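Putative carbohydrate-active enzyme (Uncultured organism, PDB 5WH8) probably hydrolyses O-glycosidic bonds as a family 5 glycoside hydrolase (cellulase) domain of a longer, multi-modular protein. Local coordinates at residues Cys147-Gly152 / Pro185-Asp190. Numbering follows the deposited sequence.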
loop_
_atom_site.group_PDB
_atom_site.type_symbol
_atom_site.label_atom_id
_atom_site.label_comp_id
_atom_site.label_asym_id
_atom_site.label_seq_id
_atom_site.Cartn_x
_atom_site.Cartn_y
_atom_site.Cartn_z
ATOM N N CYS A 147 8.857 -2.750 -3.936
ATOM C CA CYS A 147 9.591 -3.487 -2.877
ATOM C C CYS A 147 9.227 -3.011 -1.458
ATOM O O CYS A 147 9.817 -2.082 -0.926
ATOM C CB CYS A 147 11.123 -3.380 -3.070
ATOM S SG CYS A 147 11.784 -1.708 -3.296
ATOM N N ASN A 148 8.282 -3.709 -0.843
ATOM C CA ASN A 148 7.755 -3.385 0.501
ATOM C C ASN A 148 8.736 -2.770 1.532
ATOM O O ASN A 148 8.639 -1.569 1.868
ATOM C CB ASN A 148 7.155 -4.683 1.070
ATOM C CG ASN A 148 6.744 -4.579 2.530
ATOM O OD1 ASN A 148 6.009 -3.675 2.916
ATOM N ND2 ASN A 148 7.205 -5.530 3.346
ATOM N N GLU A 149 9.630 -3.599 2.066
ATOM C CA GLU A 149 10.559 -3.203 3.146
ATOM C C GLU A 149 11.973 -3.730 2.920
ATOM O O GLU A 149 12.344 -4.791 3.441
ATOM C CB GLU A 149 10.069 -3.689 4.523
ATOM C CG GLU A 149 8.902 -2.850 5.043
ATOM C CD GLU A 149 8.397 -3.302 6.399
ATOM O OE1 GLU A 149 8.939 -4.274 6.974
ATOM O OE2 GLU A 149 7.447 -2.678 6.925
ATOM N N PRO A 150 12.789 -2.995 2.140
ATOM C CA PRO A 150 14.225 -3.289 2.109
ATOM C C PRO A 150 14.767 -3.274 3.532
ATOM O O PRO A 150 14.359 -2.423 4.315
ATOM C CB PRO A 150 14.803 -2.149 1.249
ATOM C CG PRO A 150 13.649 -1.702 0.408
ATOM C CD PRO A 150 12.464 -1.808 1.339
ATOM N N ASN A 151 15.623 -4.216 3.876
ATOM C CA ASN A 151 16.176 -4.267 5.225
ATOM C C ASN A 151 17.432 -5.114 5.282
ATOM O O ASN A 151 17.678 -5.971 4.427
ATOM C CB ASN A 151 15.134 -4.786 6.237
ATOM C CG ASN A 151 14.787 -6.260 6.049
ATOM O OD1 ASN A 151 15.399 -7.144 6.669
ATOM N ND2 ASN A 151 13.784 -6.532 5.208
ATOM N N GLY A 152 18.215 -4.828 6.322
ATOM C CA GLY A 152 19.519 -5.425 6.541
ATOM C C GLY A 152 20.555 -4.309 6.621
ATOM O O GLY A 152 20.396 -3.271 5.981
ATOM N N PRO A 185 15.433 2.074 2.806
ATOM C CA PRO A 185 16.150 1.194 3.747
ATOM C C PRO A 185 15.615 1.203 5.187
ATOM O O PRO A 185 14.828 2.065 5.593
ATOM C CB PRO A 185 17.591 1.740 3.705
ATOM C CG PRO A 185 17.702 2.426 2.383
ATOM C CD PRO A 185 16.335 3.036 2.138
ATOM N N THR A 186 16.068 0.204 5.943
ATOM C CA THR A 186 15.691 -0.013 7.339
ATOM C C THR A 186 14.149 -0.127 7.480
ATOM O O THR A 186 13.485 0.586 8.239
ATOM C CB THR A 186 16.281 1.082 8.255
ATOM O OG1 THR A 186 17.681 1.260 7.963
ATOM C CG2 THR A 186 16.137 0.681 9.712
ATOM N N TRP A 187 13.599 -1.075 6.725
ATOM C CA TRP A 187 12.169 -1.383 6.735
ATOM C C TRP A 187 11.338 -0.155 6.377
ATOM O O TRP A 187 10.324 0.160 7.023
ATOM C CB TRP A 187 11.718 -1.957 8.090
ATOM C CG TRP A 187 12.366 -3.284 8.457
ATOM C CD1 TRP A 187 11.974 -4.538 8.051
ATOM C CD2 TRP A 187 13.525 -3.477 9.271
ATOM N NE1 TRP A 187 12.812 -5.494 8.585
ATOM C CE2 TRP A 187 13.763 -4.870 9.343
ATOM C CE3 TRP A 187 14.362 -2.613 9.980
ATOM C CZ2 TRP A 187 14.819 -5.409 10.064
ATOM C CZ3 TRP A 187 15.415 -3.161 10.700
ATOM C CH2 TRP A 187 15.619 -4.549 10.744
ATOM N N SER A 188 11.770 0.498 5.295
ATOM C CA SER A 188 11.139 1.720 4.764
ATOM C C SER A 188 11.020 2.803 5.841
ATOM O O SER A 188 9.964 3.450 6.013
ATOM C CB SER A 188 9.786 1.404 4.099
ATOM O OG SER A 188 10.031 0.762 2.866
ATOM N N GLN A 189 12.152 3.049 6.508
ATOM C CA GLN A 189 12.307 4.198 7.404
ATOM C C GLN A 189 13.168 5.302 6.805
ATOM O O GLN A 189 12.927 6.476 7.080
ATOM C CB GLN A 189 12.903 3.763 8.747
ATOM C CG GLN A 189 11.945 2.875 9.556
ATOM C CD GLN A 189 12.593 2.213 10.759
ATOM O OE1 GLN A 189 13.603 2.691 11.281
ATOM N NE2 GLN A 189 12.045 1.086 11.170
ATOM N N ASP A 190 14.164 4.933 6.006
ATOM C CA ASP A 190 15.246 5.877 5.648
ATOM C C ASP A 190 14.904 6.736 4.406
ATOM O O ASP A 190 15.676 6.848 3.442
ATOM C CB ASP A 190 16.567 5.114 5.448
ATOM C CG ASP A 190 17.110 4.509 6.750
ATOM O OD1 ASP A 190 16.666 4.883 7.863
ATOM O OD2 ASP A 190 17.978 3.615 6.665
HETATM O O HOH W 1 13.027 -8.522 8.330
HETATM O O HOH W 2 18.209 -1.629 4.983
#
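Pro-150 O accepts the backbone N-H of Trp-187 (N to O 2.9 Å), joining the loop 147-152 beyond barrel strand 142-145 to the turn 185-190 beyond strand 180-182, where Thr-186, Trp-187 and Ser-188 all have left-handed helical backbone angles. One residue on, the hydroxyl of Ser-188 donates to Asn-148 O, with OG 2.9 Å from the oxygen and in the carbonyl plane; the same OG is also bonded to the backbone N of Thr-184. The Trp-187 indole spreads over Asn-151, whose CB lies 3.4 Å from the centroid of the five-membered ring, a CH-pi contact over the face. In Asn-151, CG sits between the backbone N and the carbonyl carbon, 3.3 Å from Trp-187 NE1, and chi2 of 92° turns the amide nearly parallel to the indole, the two planes 9° apart. The amide is held from its nitrogen, as Asn-151 ND2 donates to Glu-149 O at 2.9 Å and also to Leu-111 O. A water in the indole plane accepts from Trp-187 NE1 (3.0 Å) and donates to Asn-151 OD1. Glu-149 comes to the edge of the indole instead, its carboxylate turned 86° from the ring plane, with OE1 3.2 Å from Trp-187 CD1. Asn-148 OD1 is bonded to Arg-64. Asn-148, Glu-149 and Pro-150 form the Asn-Glu-Pro sequence that in family 5 enzymes lies just beyond the C-terminal end of the fourth barrel strand, making Glu-149 the probable acid/base by analogy. One backbone N-H and one hydroxyl of the turn thus fix the carbonyls of the residues flanking Glu-149, whose carboxylate has OE2 hydrogen-bonded to His-209 ND1 on strand 204-211 and OE1 close to the indole.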